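Local coordinates for Lmo0651 protein (Listeria monocytogenes serovar 1/2a, PDB 6EP3) that controls expression of the Agr system and mediates virulence, probably as a GntR-family transcription factor that binds specific DNA sequences, at residues B[80-90]-B[149-160]. Residues are numbered along the deposited sequence; the frame is centred on the assembly and turned at random.
Sequences YVQLMETIEIF and QVRIVKQIFFQM. With EDO (1,2-ethanediol), chain L.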
loop_
_atom_site.group_PDB
_atom_site.type_symbol
_atom_site.label_atom_id
_atom_site.label_comp_id
_atom_site.label_asym_id
_atom_site.label_seq_id
_atom_site.Cartn_x
_atom_site.Cartn_y
_atom_site.Cartn_z
ATOM N N TYR B 80 -4.169 -2.958 -14.824
ATOM C CA TYR B 80 -5.490 -2.763 -14.235
ATOM C C TYR B 80 -5.975 -4.037 -13.561
ATOM O O TYR B 80 -6.463 -4.003 -12.427
ATOM C CB TYR B 80 -6.479 -2.312 -15.312
ATOM C CG TYR B 80 -7.757 -1.693 -14.787
ATOM C CD1 TYR B 80 -7.819 -0.340 -14.469
ATOM C CD2 TYR B 80 -8.908 -2.457 -14.626
ATOM C CE1 TYR B 80 -8.990 0.232 -13.996
ATOM C CE2 TYR B 80 -10.084 -1.891 -14.154
ATOM C CZ TYR B 80 -10.119 -0.550 -13.838
ATOM O OH TYR B 80 -11.287 0.014 -13.369
ATOM N N VAL B 81 -5.804 -5.177 -14.232
ATOM C CA VAL B 81 -6.237 -6.449 -13.668
ATOM C C VAL B 81 -5.392 -6.824 -12.456
ATOM O O VAL B 81 -5.904 -7.420 -11.505
ATOM C CB VAL B 81 -6.216 -7.534 -14.764
ATOM C CG1 VAL B 81 -6.482 -8.914 -14.183
ATOM C CG2 VAL B 81 -7.256 -7.215 -15.823
ATOM N N GLN B 82 -4.098 -6.490 -12.459
ATOM C CA GLN B 82 -3.262 -6.755 -11.285
ATOM C C GLN B 82 -3.745 -5.954 -10.079
ATOM O O GLN B 82 -3.853 -6.480 -8.957
ATOM C CB GLN B 82 -1.800 -6.433 -11.597
ATOM C CG GLN B 82 -1.136 -7.439 -12.531
ATOM C CD GLN B 82 0.290 -7.067 -12.889
ATOM O OE1 GLN B 82 0.673 -5.902 -12.836
ATOM N NE2 GLN B 82 1.079 -8.061 -13.266
ATOM N N LEU B 83 -4.021 -4.665 -10.292
ATOM C CA LEU B 83 -4.601 -3.835 -9.242
ATOM C C LEU B 83 -5.923 -4.418 -8.752
ATOM O O LEU B 83 -6.191 -4.447 -7.544
ATOM C CB LEU B 83 -4.797 -2.406 -9.752
ATOM C CG LEU B 83 -3.497 -1.743 -10.210
ATOM C CD1 LEU B 83 -3.742 -0.348 -10.777
ATOM C CD2 LEU B 83 -2.486 -1.692 -9.067
ATOM N N MET B 84 -6.749 -4.912 -9.680
ATOM C CA MET B 84 -8.037 -5.469 -9.282
ATOM C C MET B 84 -7.872 -6.771 -8.506
ATOM O O MET B 84 -8.656 -7.049 -7.593
ATOM C CB MET B 84 -8.913 -5.682 -10.513
ATOM C CG MET B 84 -9.932 -4.580 -10.718
ATOM S SD MET B 84 -11.287 -5.072 -11.792
ATOM C CE MET B 84 -10.387 -5.701 -13.198
ATOM N N GLU B 85 -6.855 -7.566 -8.833
ATOM C CA GLU B 85 -6.579 -8.763 -8.046
ATOM C C GLU B 85 -6.188 -8.395 -6.623
ATOM O O GLU B 85 -6.622 -9.042 -5.659
ATOM C CB GLU B 85 -5.484 -9.595 -8.714
ATOM C CG GLU B 85 -5.885 -10.181 -10.056
ATOM C CD GLU B 85 -4.731 -10.859 -10.768
ATOM O OE1 GLU B 85 -4.988 -11.601 -11.740
ATOM O OE2 GLU B 85 -3.566 -10.652 -10.361
ATOM N N THR B 86 -5.368 -7.352 -6.468
ATOM C CA THR B 86 -5.053 -6.878 -5.122
ATOM C C THR B 86 -6.321 -6.466 -4.381
ATOM O O THR B 86 -6.556 -6.876 -3.229
ATOM C CB THR B 86 -4.057 -5.720 -5.192
ATOM O OG1 THR B 86 -2.836 -6.175 -5.794
ATOM C CG2 THR B 86 -3.772 -5.170 -3.800
ATOM N N ILE B 87 -7.165 -5.672 -5.046
ATOM C CA ILE B 87 -8.418 -5.234 -4.440
ATOM C C ILE B 87 -9.251 -6.433 -4.010
ATOM O O ILE B 87 -9.812 -6.455 -2.908
ATOM C CB ILE B 87 -9.189 -4.331 -5.418
ATOM C CG1 ILE B 87 -8.426 -3.026 -5.645
ATOM C CG2 ILE B 87 -10.594 -4.047 -4.904
ATOM C CD1 ILE B 87 -8.962 -2.203 -6.782
ATOM N N GLU B 88 -9.315 -7.464 -4.854
ATOM C CA GLU B 88 -10.223 -8.574 -4.601
ATOM C C GLU B 88 -9.720 -9.485 -3.493
ATOM O O GLU B 88 -10.522 -9.990 -2.698
ATOM C CB GLU B 88 -10.438 -9.377 -5.885
ATOM C CG GLU B 88 -11.329 -10.600 -5.706
ATOM C CD GLU B 88 -11.486 -11.414 -6.980
ATOM O OE1 GLU B 88 -10.881 -11.044 -8.009
ATOM O OE2 GLU B 88 -12.223 -12.422 -6.949
ATOM N N ILE B 89 -8.405 -9.695 -3.396
ATOM C CA ILE B 89 -7.902 -10.424 -2.236
ATOM C C ILE B 89 -8.228 -9.657 -0.959
ATOM O O ILE B 89 -8.657 -10.249 0.042
ATOM C CB ILE B 89 -6.402 -10.764 -2.374
ATOM C CG1 ILE B 89 -5.497 -9.551 -2.198
ATOM C CG2 ILE B 89 -6.131 -11.441 -3.711
ATOM C CD1 ILE B 89 -4.037 -9.898 -2.257
ATOM N N PHE B 90 -8.068 -8.326 -0.980
ATOM C CA PHE B 90 -8.425 -7.539 0.202
ATOM C C PHE B 90 -9.909 -7.679 0.553
ATOM O O PHE B 90 -10.263 -7.865 1.724
ATOM C CB PHE B 90 -8.062 -6.072 -0.013
ATOM C CG PHE B 90 -6.641 -5.749 0.334
ATOM C CD1 PHE B 90 -6.084 -6.204 1.518
ATOM C CD2 PHE B 90 -5.860 -4.993 -0.521
ATOM C CE1 PHE B 90 -4.773 -5.912 1.840
ATOM C CE2 PHE B 90 -4.549 -4.695 -0.203
ATOM C CZ PHE B 90 -4.005 -5.156 0.978
ATOM N N GLN B 149 -5.258 -1.366 5.256
ATOM C CA GLN B 149 -5.786 -1.906 4.011
ATOM C C GLN B 149 -6.673 -0.893 3.311
ATOM O O GLN B 149 -6.646 -0.783 2.076
ATOM C CB GLN B 149 -6.553 -3.199 4.282
ATOM C CG GLN B 149 -5.719 -4.286 4.949
ATOM C CD GLN B 149 -6.520 -5.547 5.212
ATOM O OE1 GLN B 149 -7.749 -5.543 5.122
ATOM N NE2 GLN B 149 -5.826 -6.640 5.524
ATOM N N VAL B 150 -7.465 -0.139 4.081
ATOM C CA VAL B 150 -8.296 0.894 3.462
ATOM C C VAL B 150 -7.429 1.927 2.742
ATOM O O VAL B 150 -7.714 2.305 1.599
ATOM C CB VAL B 150 -9.213 1.552 4.509
ATOM C CG1 VAL B 150 -9.939 2.754 3.904
ATOM C CG2 VAL B 150 -10.210 0.538 5.052
ATOM N N ARG B 151 -6.350 2.381 3.383
ATOM C CA ARG B 151 -5.482 3.383 2.763
ATOM C C ARG B 151 -4.780 2.824 1.529
ATOM O O ARG B 151 -4.615 3.528 0.522
ATOM C CB ARG B 151 -4.444 3.886 3.765
ATOM C CG ARG B 151 -5.007 4.639 4.960
ATOM C CD ARG B 151 -3.878 5.140 5.855
ATOM N NE ARG B 151 -3.656 4.280 7.016
ATOM C CZ ARG B 151 -4.321 4.367 8.161
ATOM N NH1 ARG B 151 -5.265 5.283 8.313
ATOM N NH2 ARG B 151 -4.040 3.535 9.155
ATOM N N ILE B 152 -4.344 1.565 1.594
ATOM C CA ILE B 152 -3.711 0.936 0.436
ATOM C C ILE B 152 -4.670 0.920 -0.748
ATOM O O ILE B 152 -4.316 1.304 -1.873
ATOM C CB ILE B 152 -3.238 -0.484 0.797
ATOM C CG1 ILE B 152 -2.006 -0.428 1.704
ATOM C CG2 ILE B 152 -2.970 -1.305 -0.456
ATOM C CD1 ILE B 152 -1.755 -1.723 2.452
ATOM N N VAL B 153 -5.907 0.483 -0.510
ATOM C CA VAL B 153 -6.856 0.403 -1.613
ATOM C C VAL B 153 -7.264 1.791 -2.087
ATOM O O VAL B 153 -7.560 1.983 -3.270
ATOM C CB VAL B 153 -8.066 -0.450 -1.203
ATOM C CG1 VAL B 153 -9.041 -0.579 -2.358
ATOM C CG2 VAL B 153 -7.580 -1.822 -0.767
ATOM N N LYS B 154 -7.247 2.790 -1.201
ATOM C CA LYS B 154 -7.488 4.161 -1.645
ATOM C C LYS B 154 -6.398 4.622 -2.603
ATOM O O LYS B 154 -6.680 5.273 -3.617
ATOM C CB LYS B 154 -7.573 5.102 -0.446
ATOM C CG LYS B 154 -8.929 5.133 0.248
ATOM C CD LYS B 154 -8.925 6.130 1.401
ATOM C CE LYS B 154 -10.306 6.277 2.023
ATOM N NZ LYS B 154 -10.307 7.206 3.191
ATOM N N GLN B 155 -5.142 4.291 -2.291
ATOM C CA GLN B 155 -4.044 4.639 -3.190
ATOM C C GLN B 155 -4.200 3.936 -4.536
ATOM O O GLN B 155 -3.960 4.528 -5.600
ATOM C CB GLN B 155 -2.707 4.264 -2.546
ATOM C CG GLN B 155 -2.060 5.400 -1.783
ATOM C CD GLN B 155 -1.662 6.558 -2.669
ATOM O OE1 GLN B 155 -1.764 7.718 -2.270
ATOM N NE2 GLN B 155 -1.208 6.254 -3.880
ATOM N N ILE B 156 -4.607 2.665 -4.501
ATOM C CA ILE B 156 -4.865 1.927 -5.738
ATOM C C ILE B 156 -5.961 2.605 -6.554
ATOM O O ILE B 156 -5.855 2.735 -7.781
ATOM C CB ILE B 156 -5.239 0.469 -5.425
ATOM C CG1 ILE B 156 -4.018 -0.314 -4.945
ATOM C CG2 ILE B 156 -5.869 -0.186 -6.646
ATOM C CD1 ILE B 156 -4.345 -1.748 -4.623
ATOM N N PHE B 157 -7.046 3.015 -5.890
ATOM C CA PHE B 157 -8.147 3.670 -6.587
ATOM C C PHE B 157 -7.690 4.985 -7.199
ATOM O O PHE B 157 -8.089 5.335 -8.317
ATOM C CB PHE B 157 -9.310 3.919 -5.621
ATOM C CG PHE B 157 -10.135 2.700 -5.327
ATOM C CD1 PHE B 157 -10.334 1.732 -6.291
ATOM C CD2 PHE B 157 -10.733 2.536 -4.087
ATOM C CE1 PHE B 157 -11.102 0.609 -6.030
ATOM C CE2 PHE B 157 -11.505 1.418 -3.817
ATOM C CZ PHE B 157 -11.690 0.454 -4.791
ATOM N N PHE B 158 -6.855 5.727 -6.473
ATOM C CA PHE B 158 -6.293 6.959 -7.011
ATOM C C PHE B 158 -5.527 6.683 -8.295
ATOM O O PHE B 158 -5.714 7.367 -9.314
ATOM C CB PHE B 158 -5.380 7.613 -5.973
ATOM C CG PHE B 158 -4.711 8.863 -6.459
ATOM C CD1 PHE B 158 -3.463 8.815 -7.055
ATOM C CD2 PHE B 158 -5.335 10.093 -6.315
ATOM C CE1 PHE B 158 -2.851 9.968 -7.503
ATOM C CE2 PHE B 158 -4.726 11.252 -6.760
ATOM C CZ PHE B 158 -3.485 11.188 -7.356
ATOM N N GLN B 159 -4.651 5.681 -8.254
ATOM C CA GLN B 159 -3.848 5.361 -9.427
ATOM C C GLN B 159 -4.726 4.932 -10.597
ATOM O O GLN B 159 -4.490 5.338 -11.741
ATOM C CB GLN B 159 -2.827 4.275 -9.080
ATOM C CG GLN B 159 -1.707 4.751 -8.157
ATOM C CD GLN B 159 -0.328 4.585 -8.770
ATOM O OE1 GLN B 159 -0.187 4.461 -9.986
ATOM N NE2 GLN B 159 0.699 4.582 -7.925
ATOM N N MET B 160 -5.762 4.136 -10.332
ATOM C CA MET B 160 -6.656 3.720 -11.409
ATOM C C MET B 160 -7.372 4.917 -12.022
ATOM O O MET B 160 -7.337 5.115 -13.245
ATOM C CB MET B 160 -7.660 2.685 -10.904
ATOM C CG MET B 160 -7.138 1.270 -10.992
ATOM S SD MET B 160 -8.384 0.040 -10.601
ATOM C CE MET B 160 -8.866 0.615 -8.997
HETATM C C1 EDO L . -13.135 -1.902 -9.559
HETATM O O1 EDO L . -14.040 -2.099 -10.650
HETATM C C2 EDO L . -11.914 -1.144 -10.065
HETATM O O2 EDO L . -12.339 0.104 -10.626
HETATM O O HOH W 1 -8.939 -7.766 4.361
#
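I87 is a knob in a hole formed by V153, I156, F157 and M160, where helices 77-101 and 147-163 pack nearly antiparallel in the all-helical FCD domain of this GntR-family regulator. The axes of the segments 80-90 and 149-160 come within 10.5 Å, with their N-to-C directions 157° apart. No direct hydrogen bond crosses between the segments; the packing is apolar. I87 has CG1 beside its own backbone N, and an extended chi2 carries CD1 into the hole. There I87 CD1 meets F157 CE1 at 3.6 Å and reaches M160 CE tip to tip. The I87 and I156 side chains run past each other in opposite directions, with I156 CG2 against I87 CD1. The other branch of I156 ends with CD1 against T86 CG2, also at 3.6 Å.

At one end is a Met-aromatic contact. M160 SD lies over a face of the Y80 ring, 3.9 Å from the centroid and 30° off the normal. The M160 chain bends at chi3, which turns CE away to I87. L83 CD1 packs on M160 CG. At the other end F90 covers Q149, I152 and V153. Its CE1 lies 3.6 Å from Q149 CG, and the ring and amide planes are 48° apart. V153 CG2 meets F90 CD2.

Outside this shell, helix 126-142 packs on the contact through I137 and L138, and H134 stacks on F157. The second subunit also packs here: its F90 ring meets F90 steeply, Q149 NE2 is hydrogen-bonded to T86 OG1 of the second subunit, and T86 OG1 to Q149 NE2 of that subunit. This places the contact at the dimer interface. A 1,2-ethanediol, probably from crystallisation, donates to Y80 OH and also bonds H133 and H134. One water donates to both F90 O (3.0 Å) and Q149 OE1 (2.6 Å).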